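Local structure of 2,3-dimethylmalate lyase (3FA4) at residues L42-A47 / E72-I77; G48-A51 / A57-G60; S52-G55 / I61-L64; N65-N70 / D86-Y91; R99-Y104 / S153-I158. The protein is an enzyme of the phosphoenolpyruvate phosphomutase family, a lyase by name, built on a TIM-barrel fold and carrying a magnesium ion. All coordinates share one frame; numbering follows the deposited sequence.

Contact 1. Residues L42-A47 / E72-I77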
loop_
_atom_site.group_PDB
_atom_site.type_symbol
_atom_site.label_atom_id
_atom_site.label_comp_id
_atom_site.label_asym_id
_atom_site.label_seq_id
_atom_site.Cartn_x
_atom_site.Cartn_y
_atom_site.Cartn_z
ATOM N N LEU B 42 -18.026 11.936 -11.193
ATOM C CA LEU B 42 -17.696 10.583 -11.535
ATOM C C LEU B 42 -18.172 9.670 -10.397
ATOM O O LEU B 42 -18.441 10.119 -9.280
ATOM C CB LEU B 42 -16.206 10.428 -11.735
ATOM C CG LEU B 42 -15.398 11.337 -12.632
ATOM C CD1 LEU B 42 -13.942 11.247 -12.249
ATOM C CD2 LEU B 42 -15.668 11.051 -14.170
ATOM N N TYR B 43 -18.296 8.384 -10.703
ATOM C CA TYR B 43 -18.694 7.429 -9.722
ATOM C C TYR B 43 -17.641 6.354 -9.738
ATOM O O TYR B 43 -17.493 5.732 -10.765
ATOM C CB TYR B 43 -20.105 6.832 -10.053
ATOM C CG TYR B 43 -20.456 5.675 -9.205
ATOM C CD1 TYR B 43 -20.667 5.813 -7.821
ATOM C CD2 TYR B 43 -20.476 4.417 -9.747
ATOM C CE1 TYR B 43 -20.938 4.714 -7.005
ATOM C CE2 TYR B 43 -20.719 3.285 -8.930
ATOM C CZ TYR B 43 -20.935 3.440 -7.592
ATOM O OH TYR B 43 -21.199 2.309 -6.883
ATOM N N MET B 44 -16.966 6.100 -8.607
ATOM C CA MET B 44 -16.052 4.951 -8.516
ATOM C C MET B 44 -16.775 3.727 -8.182
ATOM O O MET B 44 -17.229 3.563 -7.039
ATOM C CB MET B 44 -14.984 5.162 -7.454
ATOM C CG MET B 44 -13.933 4.120 -7.493
ATOM S SD MET B 44 -12.806 4.163 -6.119
ATOM C CE MET B 44 -13.694 3.091 -4.923
ATOM N N THR B 45 -16.860 2.813 -9.133
ATOM C CA THR B 45 -17.550 1.555 -8.901
ATOM C C THR B 45 -16.660 0.550 -8.147
ATOM O O THR B 45 -15.461 0.400 -8.458
ATOM C CB THR B 45 -18.003 0.954 -10.261
ATOM O OG1 THR B 45 -18.300 -0.438 -10.128
ATOM C CG2 THR B 45 -16.898 1.069 -11.331
ATOM N N GLY B 46 -17.229 -0.173 -7.182
ATOM C CA GLY B 46 -16.450 -1.121 -6.436
ATOM C C GLY B 46 -16.334 -2.395 -7.256
ATOM O O GLY B 46 -15.374 -3.090 -7.118
ATOM N N ALA B 47 -17.301 -2.675 -8.147
ATOM C CA ALA B 47 -17.221 -3.890 -8.960
ATOM C C ALA B 47 -16.064 -3.773 -9.930
ATOM O O ALA B 47 -15.326 -4.719 -10.115
ATOM C CB ALA B 47 -18.533 -4.183 -9.691
ATOM N N GLU B 72 -9.062 8.024 -3.751
ATOM C CA GLU B 72 -8.162 9.138 -3.714
ATOM C C GLU B 72 -7.476 9.464 -5.025
ATOM O O GLU B 72 -7.243 10.637 -5.323
ATOM C CB GLU B 72 -7.078 8.943 -2.699
ATOM C CG GLU B 72 -6.215 10.210 -2.550
ATOM C CD GLU B 72 -5.252 10.187 -1.367
ATOM O OE1 GLU B 72 -4.385 11.065 -1.271
ATOM O OE2 GLU B 72 -5.327 9.246 -0.579
ATOM N N MET B 73 -7.048 8.445 -5.757
ATOM C CA MET B 73 -6.495 8.657 -7.053
ATOM C C MET B 73 -7.522 9.251 -8.037
ATOM O O MET B 73 -7.197 10.219 -8.763
ATOM C CB MET B 73 -5.926 7.348 -7.571
ATOM C CG MET B 73 -5.145 7.492 -8.856
ATOM S SD MET B 73 -6.174 7.232 -10.315
ATOM C CE MET B 73 -6.965 5.610 -9.944
ATOM N N ILE B 74 -8.743 8.707 -8.082
ATOM C CA ILE B 74 -9.779 9.254 -9.009
ATOM C C ILE B 74 -10.248 10.667 -8.621
ATOM O O ILE B 74 -10.393 11.523 -9.466
ATOM C CB ILE B 74 -10.963 8.211 -9.163
ATOM C CG1 ILE B 74 -10.394 6.878 -9.741
ATOM C CG2 ILE B 74 -12.106 8.771 -10.009
ATOM C CD1 ILE B 74 -11.311 5.552 -9.588
ATOM N N SER B 75 -10.464 10.926 -7.331
ATOM C CA SER B 75 -10.759 12.246 -6.849
ATOM C C SER B 75 -9.728 13.305 -7.194
ATOM O O SER B 75 -10.074 14.471 -7.291
ATOM C CB SER B 75 -10.898 12.233 -5.335
ATOM O OG SER B 75 -11.872 11.301 -4.900
ATOM N N ASN B 76 -8.462 12.927 -7.373
ATOM C CA ASN B 76 -7.445 13.923 -7.529
ATOM C C ASN B 76 -6.918 14.087 -8.914
ATOM O O ASN B 76 -6.013 14.831 -9.108
ATOM C CB ASN B 76 -6.359 13.743 -6.485
ATOM C CG ASN B 76 -6.783 14.289 -5.124
ATOM O OD1 ASN B 76 -6.869 15.485 -4.928
ATOM N ND2 ASN B 76 -7.114 13.404 -4.217
ATOM N N ILE B 77 -7.461 13.359 -9.869
ATOM C CA ILE B 77 -7.331 13.640 -11.301
ATOM C C ILE B 77 -7.811 15.053 -11.676
ATOM O O ILE B 77 -7.034 15.842 -12.252
ATOM C CB ILE B 77 -7.966 12.507 -12.200
ATOM C CG1 ILE B 77 -7.090 11.290 -12.035
ATOM C CG2 ILE B 77 -7.855 12.901 -13.724
ATOM C CD1 ILE B 77 -7.667 9.992 -12.494
#
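Ile-74 reaches from its helix to two residues of strand 42-44, with one branch for each. Its CG2 lies 3.8 Å from Leu-42 CD1, and its CD1 packs 3.6 Å from Met-44 CG. The split follows from chi1 (-60°), which sets CG2 opposite the backbone N and turns CG1, with CD1 beyond it, to a different partner. The Met-44 chain crosses the isoleucine at about a right angle. It runs extended as far as the sulfur and then bends at chi3 (88°), carrying CE away from Ile-74 toward Met-67 of the same helix. Leu-42 and Met-44 share one side of the strand; the CB of Tyr-43 leaves on the other, and its hydroxyl is bonded to His-113. Thr-45 is the N-cap of helix 46-54; its OG1 accepts weakly from Ala-47 N and is also hydrogen-bonded to Gly-48 N. Ile-74 also touches Val-83 and Leu-42 touches Ala-34, so helix 64-75 packs over neighbouring parallel strands 42-44 and 83-86, with helix 28-37 alongside.

Contact 2. Residues G48-A51 / A57-G60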
loop_
_atom_site.group_PDB
_atom_site.type_symbol
_atom_site.label_atom_id
_atom_site.label_comp_id
_atom_site.label_asym_id
_atom_site.label_seq_id
_atom_site.Cartn_x
_atom_site.Cartn_y
_atom_site.Cartn_z
ATOM N N GLY B 48 -15.889 -2.579 -10.487
ATOM C CA GLY B 48 -14.780 -2.236 -11.342
ATOM C C GLY B 48 -13.410 -2.152 -10.706
ATOM O O GLY B 48 -12.418 -2.471 -11.385
ATOM N N THR B 49 -13.338 -1.734 -9.422
ATOM C CA THR B 49 -12.081 -1.730 -8.612
ATOM C C THR B 49 -11.654 -3.162 -8.350
ATOM O O THR B 49 -10.509 -3.507 -8.570
ATOM C CB THR B 49 -12.271 -0.949 -7.261
ATOM O OG1 THR B 49 -12.766 0.366 -7.543
ATOM C CG2 THR B 49 -10.979 -0.823 -6.391
ATOM N N ALA B 50 -12.575 -4.005 -7.887
ATOM C CA ALA B 50 -12.334 -5.416 -7.743
ATOM C C ALA B 50 -11.852 -6.012 -9.056
ATOM O O ALA B 50 -10.933 -6.801 -9.041
ATOM C CB ALA B 50 -13.658 -6.110 -7.284
ATOM N N ALA B 51 -12.520 -5.706 -10.184
ATOM C CA ALA B 51 -12.097 -6.211 -11.524
ATOM C C ALA B 51 -10.709 -5.711 -11.945
ATOM O O ALA B 51 -9.867 -6.507 -12.363
ATOM C CB ALA B 51 -13.137 -5.867 -12.579
ATOM N N ALA B 57 -14.179 -10.989 -9.359
ATOM C CA ALA B 57 -15.574 -10.559 -9.281
ATOM C C ALA B 57 -15.762 -9.781 -7.952
ATOM O O ALA B 57 -14.901 -9.822 -7.069
ATOM C CB ALA B 57 -16.496 -11.735 -9.402
ATOM N N ASP B 58 -16.844 -9.037 -7.849
ATOM C CA ASP B 58 -17.127 -8.198 -6.695
ATOM C C ASP B 58 -17.705 -9.025 -5.532
ATOM O O ASP B 58 -18.894 -8.980 -5.274
ATOM C CB ASP B 58 -18.189 -7.196 -7.146
ATOM C CG ASP B 58 -18.366 -6.062 -6.164
ATOM O OD1 ASP B 58 -19.408 -5.371 -6.277
ATOM O OD2 ASP B 58 -17.455 -5.861 -5.282
ATOM N N LEU B 59 -16.861 -9.793 -4.843
ATOM C CA LEU B 59 -17.311 -10.700 -3.849
ATOM C C LEU B 59 -16.869 -10.209 -2.476
ATOM O O LEU B 59 -16.830 -10.985 -1.493
ATOM C CB LEU B 59 -16.600 -12.011 -4.101
ATOM C CG LEU B 59 -16.753 -12.717 -5.425
ATOM C CD1 LEU B 59 -15.769 -13.846 -5.330
ATOM C CD2 LEU B 59 -18.212 -13.249 -5.599
ATOM N N GLY B 60 -16.449 -8.949 -2.432
ATOM C CA GLY B 60 -15.997 -8.309 -1.189
ATOM C C GLY B 60 -14.532 -8.617 -0.887
ATOM O O GLY B 60 -14.180 -8.901 0.287
#
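Ala-50 turns its methyl toward the loop 57-60, while the loop answers mostly with backbone. Ala-57 directs its own CB away and presents its carbonyl, so that Ala-50 CB sits 3.9 Å from Ala-57 O. The same methyl, Ala-50 CB, lies 4.1 Å from Asp-58 CA. Asp-58 sends its CB off to one flank, with CG opposite the backbone N (chi1 -167°), and its OD2 passes Ala-50 CB at 4.3 Å. The small alanine thus lets helix and loop come close, the CA atoms of Ala-50 and Asp-58 being 5.6 Å apart. Ala-50 and Gln-56 share a backbone hydrogen bond where the chain turns back. Asp-58 is the centre of an inverse gamma turn, closed weakly by Leu-59 N on Ala-57 O at 3.0 Å. Phe-275 of the second subunit packs on both Ala-57 and Asp-58. The carboxylate lies next to the magnesium site without binding the ion, consistent with an outer-shell position on a loop beside the TIM-barrel metal centre.

Contact 3. Residues S52-G55 / I61-L64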
loop_
_atom_site.group_PDB
_atom_site.type_symbol
_atom_site.label_atom_id
_atom_site.label_comp_id
_atom_site.label_asym_id
_atom_site.label_seq_id
_atom_site.Cartn_x
_atom_site.Cartn_y
_atom_site.Cartn_z
ATOM N N SER B 52 -10.438 -4.402 -11.785
ATOM C CA SER B 52 -9.128 -3.825 -12.154
ATOM C C SER B 52 -7.977 -4.039 -11.149
ATOM O O SER B 52 -6.847 -4.350 -11.493
ATOM C CB SER B 52 -9.336 -2.350 -12.398
ATOM O OG SER B 52 -8.226 -1.774 -13.022
ATOM N N VAL B 53 -8.239 -3.868 -9.884
ATOM C CA VAL B 53 -7.152 -3.977 -8.899
ATOM C C VAL B 53 -6.795 -5.433 -8.645
ATOM O O VAL B 53 -5.650 -5.737 -8.501
ATOM C CB VAL B 53 -7.482 -3.141 -7.615
ATOM C CG1 VAL B 53 -6.507 -3.368 -6.504
ATOM C CG2 VAL B 53 -7.506 -1.657 -7.962
ATOM N N HIS B 54 -7.762 -6.339 -8.635
ATOM C CA HIS B 54 -7.484 -7.690 -8.242
ATOM C C HIS B 54 -7.815 -8.700 -9.373
ATOM O O HIS B 54 -7.563 -9.901 -9.218
ATOM C CB HIS B 54 -8.271 -8.052 -6.975
ATOM C CG HIS B 54 -7.931 -7.219 -5.784
ATOM N ND1 HIS B 54 -6.741 -7.341 -5.100
ATOM C CD2 HIS B 54 -8.641 -6.271 -5.131
ATOM C CE1 HIS B 54 -6.722 -6.482 -4.090
ATOM N NE2 HIS B 54 -7.868 -5.833 -4.077
ATOM N N GLY B 55 -8.426 -8.226 -10.471
ATOM C CA GLY B 55 -8.889 -9.144 -11.521
ATOM C C GLY B 55 -9.825 -10.202 -10.944
ATOM O O GLY B 55 -9.703 -11.383 -11.268
ATOM N N ILE B 61 -13.685 -8.525 -1.932
ATOM C CA ILE B 61 -12.227 -8.809 -1.856
ATOM C C ILE B 61 -11.316 -7.565 -1.777
ATOM O O ILE B 61 -10.128 -7.690 -1.513
ATOM C CB ILE B 61 -11.740 -9.856 -2.912
ATOM C CG1 ILE B 61 -12.322 -9.512 -4.279
ATOM C CG2 ILE B 61 -12.264 -11.206 -2.599
ATOM C CD1 ILE B 61 -11.376 -8.700 -5.125
ATOM N N CYS B 62 -11.891 -6.374 -1.964
ATOM C CA CYS B 62 -11.201 -5.143 -1.713
ATOM C C CYS B 62 -11.288 -4.800 -0.214
ATOM O O CYS B 62 -12.390 -4.839 0.397
ATOM C CB CYS B 62 -11.794 -4.014 -2.544
ATOM S SG CYS B 62 -12.000 -4.373 -4.339
ATOM N N THR B 63 -10.118 -4.493 0.362
ATOM C CA THR B 63 -10.007 -3.914 1.721
ATOM C C THR B 63 -10.269 -2.376 1.737
ATOM O O THR B 63 -10.458 -1.745 0.702
ATOM C CB THR B 63 -8.668 -4.185 2.308
ATOM O OG1 THR B 63 -7.709 -3.480 1.515
ATOM C CG2 THR B 63 -8.298 -5.747 2.294
ATOM N N LEU B 64 -10.247 -1.770 2.923
ATOM C CA LEU B 64 -10.245 -0.292 3.014
ATOM C C LEU B 64 -9.065 0.312 2.181
ATOM O O LEU B 64 -9.270 1.259 1.412
ATOM C CB LEU B 64 -10.160 0.171 4.484
ATOM C CG LEU B 64 -10.086 1.686 4.746
ATOM C CD1 LEU B 64 -11.229 2.550 3.954
ATOM C CD2 LEU B 64 -10.080 1.870 6.235
#
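His-54 points from the last turn of helix 46-54 at Ile-61 and Cys-62. At its base, His-54 CB lies 3.7 Å from Ile-61 CD1, and that methyl follows the side chain outward, staying at 3.8 Å from His-54 CG. Ile-61 reaches the ring with CG1 between its backbone N and carbonyl carbon (chi1 46°), and the histidine and isoleucine side chains run alongside one another with opposite headings. Further out, His-54 CD2 meets both Ile-61 CD1 at 3.7 Å and Cys-62 SG at 3.9 Å; the sulfur sits at the ring edge, 84° off the ring normal, in a sulfur-aromatic contact. Val-53 CG1 covers one face toward the rim. At the tip, His-54 NE2 is hydrogen-bonded to Asp-66 OD2, which probably fixes the rotation of the ring. That carboxylate oxygen also accepts from Thr-63 N, and Met-96 of the fourth subunit packs on Ile-61. With Thr-63 as the N-cap of helix 64-75 and Asp-66 bonding back to its N, the arrangement resembles a capping box, here tied through histidine to the preceding helix.

Contact 4. Residues N65-N70 / D86-Y91. With MG (magnesium ion), chain N.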
loop_
_atom_site.group_PDB
_atom_site.type_symbol
_atom_site.label_atom_id
_atom_site.label_comp_id
_atom_site.label_asym_id
_atom_site.label_seq_id
_atom_site.Cartn_x
_atom_site.Cartn_y
_atom_site.Cartn_z
ATOM N N ASN B 65 -7.859 -0.233 2.403
ATOM C CA ASN B 65 -6.652 0.151 1.705
ATOM C C ASN B 65 -6.846 0.228 0.167
ATOM O O ASN B 65 -6.598 1.256 -0.441
ATOM C CB ASN B 65 -5.560 -0.856 2.016
ATOM C CG ASN B 65 -5.230 -0.946 3.501
ATOM O OD1 ASN B 65 -6.096 -1.188 4.321
ATOM N ND2 ASN B 65 -3.966 -0.838 3.830
ATOM N N ASP B 66 -7.267 -0.873 -0.459
ATOM C CA ASP B 66 -7.532 -0.838 -1.912
ATOM C C ASP B 66 -8.440 0.289 -2.379
ATOM O O ASP B 66 -8.149 0.980 -3.355
ATOM C CB ASP B 66 -8.160 -2.121 -2.381
ATOM C CG ASP B 66 -7.402 -3.357 -1.928
ATOM O OD1 ASP B 66 -6.163 -3.353 -1.717
ATOM O OD2 ASP B 66 -8.088 -4.351 -1.731
ATOM N N MET B 67 -9.577 0.386 -1.697
ATOM C CA MET B 67 -10.714 1.110 -2.092
ATOM C C MET B 67 -10.461 2.583 -1.922
ATOM O O MET B 67 -10.748 3.351 -2.805
ATOM C CB MET B 67 -11.873 0.596 -1.216
ATOM C CG MET B 67 -12.487 -0.684 -1.803
ATOM S SD MET B 67 -13.600 -0.373 -3.246
ATOM C CE MET B 67 -13.293 -1.858 -4.129
ATOM N N ARG B 68 -9.915 2.970 -0.766
ATOM C CA ARG B 68 -9.413 4.323 -0.542
ATOM C C ARG B 68 -8.266 4.743 -1.467
ATOM O O ARG B 68 -8.211 5.900 -1.853
ATOM C CB ARG B 68 -8.940 4.458 0.902
ATOM C CG ARG B 68 -8.455 5.870 1.246
ATOM C CD ARG B 68 -6.942 5.977 1.211
ATOM N NE ARG B 68 -6.565 7.366 1.481
ATOM C CZ ARG B 68 -6.065 7.827 2.628
ATOM N NH1 ARG B 68 -5.835 7.034 3.653
ATOM N NH2 ARG B 68 -5.763 9.084 2.733
ATOM N N ALA B 69 -7.330 3.833 -1.800
ATOM C CA ALA B 69 -6.216 4.228 -2.683
ATOM C C ALA B 69 -6.776 4.582 -4.073
ATOM O O ALA B 69 -6.368 5.601 -4.695
ATOM C CB ALA B 69 -5.159 3.217 -2.731
ATOM N N ASN B 70 -7.805 3.836 -4.480
ATOM C CA ASN B 70 -8.413 4.000 -5.820
ATOM C C ASN B 70 -9.277 5.238 -5.837
ATOM O O ASN B 70 -9.131 6.011 -6.759
ATOM C CB ASN B 70 -9.119 2.722 -6.331
ATOM C CG ASN B 70 -9.188 2.646 -7.876
ATOM O OD1 ASN B 70 -8.217 2.824 -8.553
ATOM N ND2 ASN B 70 -10.335 2.345 -8.402
ATOM N N ASP B 86 -17.896 3.936 -4.139
ATOM C CA ASP B 86 -18.442 2.785 -3.387
ATOM C C ASP B 86 -17.654 2.711 -2.042
ATOM O O ASP B 86 -16.478 3.142 -2.036
ATOM C CB ASP B 86 -18.356 1.542 -4.257
ATOM C CG ASP B 86 -18.843 0.322 -3.563
ATOM O OD1 ASP B 86 -19.625 0.414 -2.567
ATOM O OD2 ASP B 86 -18.415 -0.781 -3.978
ATOM N N ALA B 87 -18.286 2.315 -0.905
ATOM C CA ALA B 87 -17.560 2.069 0.363
ATOM C C ALA B 87 -18.115 0.807 1.019
ATOM O O ALA B 87 -17.934 0.599 2.226
ATOM C CB ALA B 87 -17.655 3.250 1.376
ATOM N N ASP B 88 -18.820 -0.014 0.223
ATOM C CA ASP B 88 -19.357 -1.274 0.687
ATOM C C ASP B 88 -20.088 -1.138 2.029
ATOM O O ASP B 88 -21.043 -0.383 2.112
ATOM C CB ASP B 88 -18.260 -2.316 0.719
ATOM C CG ASP B 88 -17.603 -2.488 -0.650
ATOM O OD1 ASP B 88 -18.320 -2.526 -1.678
ATOM O OD2 ASP B 88 -16.356 -2.529 -0.721
ATOM N N THR B 89 -19.644 -1.823 3.078
ATOM C CA THR B 89 -20.378 -1.821 4.350
ATOM C C THR B 89 -19.544 -1.045 5.362
ATOM O O THR B 89 -19.787 -1.099 6.583
ATOM C CB THR B 89 -20.734 -3.261 4.800
ATOM O OG1 THR B 89 -19.571 -3.975 5.269
ATOM C CG2 THR B 89 -21.356 -4.051 3.606
ATOM N N GLY B 90 -18.516 -0.348 4.864
ATOM C CA GLY B 90 -17.620 0.387 5.779
ATOM C C GLY B 90 -16.514 -0.411 6.428
ATOM O O GLY B 90 -15.836 0.109 7.278
ATOM N N TYR B 91 -16.300 -1.660 6.024
ATOM C CA TYR B 91 -15.057 -2.385 6.363
ATOM C C TYR B 91 -14.893 -2.768 7.846
ATOM O O TYR B 91 -13.781 -3.037 8.308
ATOM C CB TYR B 91 -13.789 -1.703 5.753
ATOM C CG TYR B 91 -14.027 -1.379 4.264
ATOM C CD1 TYR B 91 -14.425 -0.102 3.868
ATOM C CD2 TYR B 91 -13.978 -2.354 3.311
ATOM C CE1 TYR B 91 -14.758 0.175 2.551
ATOM C CE2 TYR B 91 -14.287 -2.072 1.976
ATOM C CZ TYR B 91 -14.682 -0.816 1.629
ATOM O OH TYR B 91 -14.983 -0.484 0.324
HETATM MG MG MG N . -19.474 -2.673 -3.354
HETATM O O HOH W 1 -21.163 -1.806 -2.744
HETATM O O HOH W 2 -17.822 -3.435 -4.243
HETATM O O HOH W 3 -20.392 -2.770 -5.414
#
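The magnesium site has its second shell here, where Met-67 of helix 64-75 meets Tyr-91 and Asp-88 of the metal-binding loop. The closest touch is Met-67 CG on Tyr-91 OH at 3.3 Å, the two side chains crossing at about a right angle. A bend at chi2 (-77°) then carries Met-67 SD past the hydroxyl to within 4.3 Å of Asp-88 OD2. Tyr-91 OH donates to that same oxygen, Asp-88 OD2, a weak bond of 2.7 Å, while the other oxygen, Asp-88 OD1, binds magnesium at 2.0 Å. Asp-86 OD2 is the second protein ligand, 2.3 Å from magnesium, and three waters add to the shell. The two aspartates form a DxD pattern where barrel strand 83-86 gives way to a type II' turn, Ala-87 to Gly-90, that contains Asp-88. Asp-86 OD1 accepts from Asp-88 N at 2.9 Å, closing an Asx turn; the N-H comes from above the carboxylate plane, 52° out of it. Water 1, itself on the metal, donates to Asp-86 OD1. Met-44 and Tyr-104 also pack on Met-67.

Contact 5. Residues R99-Y104 / S153-I158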
loop_
_atom_site.group_PDB
_atom_site.type_symbol
_atom_site.label_atom_id
_atom_site.label_comp_id
_atom_site.label_asym_id
_atom_site.label_seq_id
_atom_site.Cartn_x
_atom_site.Cartn_y
_atom_site.Cartn_z
ATOM N N ARG B 99 -13.056 5.447 10.547
ATOM C CA ARG B 99 -11.777 5.364 9.826
ATOM C C ARG B 99 -11.901 5.496 8.339
ATOM O O ARG B 99 -11.104 6.184 7.736
ATOM C CB ARG B 99 -11.043 4.069 10.153
ATOM C CG ARG B 99 -10.473 4.095 11.540
ATOM C CD ARG B 99 -9.487 2.933 11.841
ATOM N NE ARG B 99 -8.321 2.842 10.941
ATOM C CZ ARG B 99 -7.091 3.268 11.246
ATOM N NH1 ARG B 99 -6.866 3.872 12.394
ATOM N NH2 ARG B 99 -6.073 3.158 10.375
ATOM N N THR B 100 -12.880 4.816 7.743
ATOM C CA THR B 100 -13.165 4.898 6.295
ATOM C C THR B 100 -13.622 6.337 5.952
ATOM O O THR B 100 -13.247 6.903 4.952
ATOM C CB THR B 100 -14.358 3.977 5.956
ATOM O OG1 THR B 100 -14.068 2.638 6.291
ATOM C CG2 THR B 100 -14.831 4.104 4.442
ATOM N N THR B 101 -14.456 6.887 6.817
ATOM C CA THR B 101 -15.075 8.226 6.613
ATOM C C THR B 101 -13.966 9.285 6.603
ATOM O O THR B 101 -13.946 10.088 5.726
ATOM C CB THR B 101 -16.152 8.488 7.679
ATOM O OG1 THR B 101 -17.162 7.455 7.608
ATOM C CG2 THR B 101 -16.838 9.865 7.524
ATOM N N GLU B 102 -13.044 9.207 7.580
ATOM C CA GLU B 102 -11.930 10.131 7.776
ATOM C C GLU B 102 -10.889 10.093 6.612
ATOM O O GLU B 102 -10.460 11.162 6.114
ATOM C CB GLU B 102 -11.234 9.834 9.131
ATOM C CG GLU B 102 -12.055 10.134 10.315
ATOM C CD GLU B 102 -11.722 9.277 11.542
ATOM O OE1 GLU B 102 -10.766 8.436 11.537
ATOM O OE2 GLU B 102 -12.441 9.457 12.549
ATOM N N GLN B 103 -10.460 8.875 6.260
ATOM C CA GLN B 103 -9.618 8.576 5.121
ATOM C C GLN B 103 -10.206 8.960 3.750
ATOM O O GLN B 103 -9.528 9.580 2.955
ATOM C CB GLN B 103 -9.268 7.095 5.134
ATOM C CG GLN B 103 -8.330 6.750 6.224
ATOM C CD GLN B 103 -7.802 5.392 6.109
ATOM O OE1 GLN B 103 -7.693 4.883 5.000
ATOM N NE2 GLN B 103 -7.408 4.780 7.242
ATOM N N TYR B 104 -11.440 8.591 3.451
ATOM C CA TYR B 104 -12.148 9.146 2.272
ATOM C C TYR B 104 -12.214 10.671 2.268
ATOM O O TYR B 104 -12.004 11.290 1.240
ATOM C CB TYR B 104 -13.582 8.588 2.182
ATOM C CG TYR B 104 -13.740 7.243 1.435
ATOM C CD1 TYR B 104 -12.838 6.221 1.604
ATOM C CD2 TYR B 104 -14.850 7.015 0.573
ATOM C CE1 TYR B 104 -13.010 4.983 0.939
ATOM C CE2 TYR B 104 -15.023 5.796 -0.099
ATOM C CZ TYR B 104 -14.087 4.807 0.102
ATOM O OH TYR B 104 -14.230 3.640 -0.539
ATOM N N SER B 153 -15.867 17.621 8.243
ATOM C CA SER B 153 -15.879 17.215 6.840
ATOM C C SER B 153 -17.265 17.202 6.276
ATOM O O SER B 153 -18.199 16.741 6.941
ATOM C CB SER B 153 -15.264 15.853 6.715
ATOM O OG SER B 153 -15.639 15.286 5.491
ATOM N N ASP B 154 -17.396 17.743 5.070
ATOM C CA ASP B 154 -18.646 17.853 4.309
ATOM C C ASP B 154 -18.864 16.636 3.404
ATOM O O ASP B 154 -19.750 16.650 2.573
ATOM C CB ASP B 154 -18.564 19.010 3.334
ATOM C CG ASP B 154 -18.758 20.376 3.981
ATOM O OD1 ASP B 154 -19.348 20.430 5.067
ATOM O OD2 ASP B 154 -18.350 21.403 3.363
ATOM N N ILE B 155 -18.051 15.588 3.523
ATOM C CA ILE B 155 -18.282 14.425 2.705
ATOM C C ILE B 155 -19.794 14.083 2.837
ATOM O O ILE B 155 -20.346 14.203 3.917
ATOM C CB ILE B 155 -17.285 13.232 3.087
ATOM C CG1 ILE B 155 -17.240 12.176 1.941
ATOM C CG2 ILE B 155 -17.642 12.667 4.434
ATOM C CD1 ILE B 155 -16.147 11.193 2.008
ATOM N N VAL B 156 -20.425 13.708 1.714
ATOM C CA VAL B 156 -21.843 13.354 1.561
ATOM C C VAL B 156 -22.074 11.853 1.866
ATOM O O VAL B 156 -21.518 11.011 1.224
ATOM C CB VAL B 156 -22.344 13.840 0.116
ATOM C CG1 VAL B 156 -23.686 13.246 -0.309
ATOM C CG2 VAL B 156 -22.434 15.370 0.062
ATOM N N VAL B 157 -22.853 11.539 2.892
ATOM C CA VAL B 157 -23.167 10.164 3.254
ATOM C C VAL B 157 -24.388 9.658 2.489
ATOM O O VAL B 157 -25.501 10.163 2.640
ATOM C CB VAL B 157 -23.319 9.970 4.797
ATOM C CG1 VAL B 157 -23.483 8.530 5.109
ATOM C CG2 VAL B 157 -22.029 10.438 5.498
ATOM N N ILE B 158 -24.165 8.686 1.616
ATOM C CA ILE B 158 -25.273 8.064 0.917
ATOM C C ILE B 158 -25.641 6.778 1.628
ATOM O O ILE B 158 -24.742 6.010 1.877
ATOM C CB ILE B 158 -24.968 7.825 -0.552
ATOM C CG1 ILE B 158 -24.380 9.123 -1.193
ATOM C CG2 ILE B 158 -26.234 7.318 -1.209
ATOM C CD1 ILE B 158 -24.148 9.134 -2.702
#
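The ring of Tyr-104 has Thr-100 CG2 on one face, 4.0 Å above the plane and offset toward the rim, but its base rather than its ring meets Ile-155. Ile-155 CD1 sits 3.7 Å from Tyr-104 CB and 4.0 Å from Tyr-104 C, so the methyl lodges against the helix backbone. Beyond CB the ring swings off, and its hydroxyl ends in a hydrogen bond to Asp-86 O. Ile-155 CG2 faces Thr-101 CG2 at 4.2 Å. With CG1 opposite the backbone N (chi1 -163°), the isoleucine spreads its two branches over Thr-101 and Tyr-104, three residues apart on the same side of the helix. Ser-153 OG accepts an almost straight bond from Ile-155 N (3.1 Å, 170°), an ST turn at the entrance to strand 156-161. Phe-112 of the adjacent strand touches both Ile-155 and Thr-101. The polar ends of Tyr-104, Thr-101 and Ser-153 have partners elsewhere, at Asp-86, Val-97 and Ser-105, and the helix meets the residue leading into strand 156-161 through apolar contacts, without a polar link between the two segments.

How the contacts relate
Contacts 1 and 5 are buried joints between a helix and a strand (contact 1) or the residue leading into one (contact 5), made by isoleucines; each also nears the third subunit. Contacts 2 and 3 both close the loop after helix 46-54, first by an alanine methyl on backbone, then by an imidazole with a polar tip, and both border the second subunit. Contact 4 is less buried and the most polar, since it carries the metal. It is the hub: Met-44 O of contact 1 bonds to Asp-86 N, Thr-49 of contact 2 reaches Asn-70, contact 3 joins through its histidine, and contact 5 through its tyrosine hydroxyl. Helix 46-54 serves contacts 1, 2 and 3, helix 64-75 contacts 1 and 4.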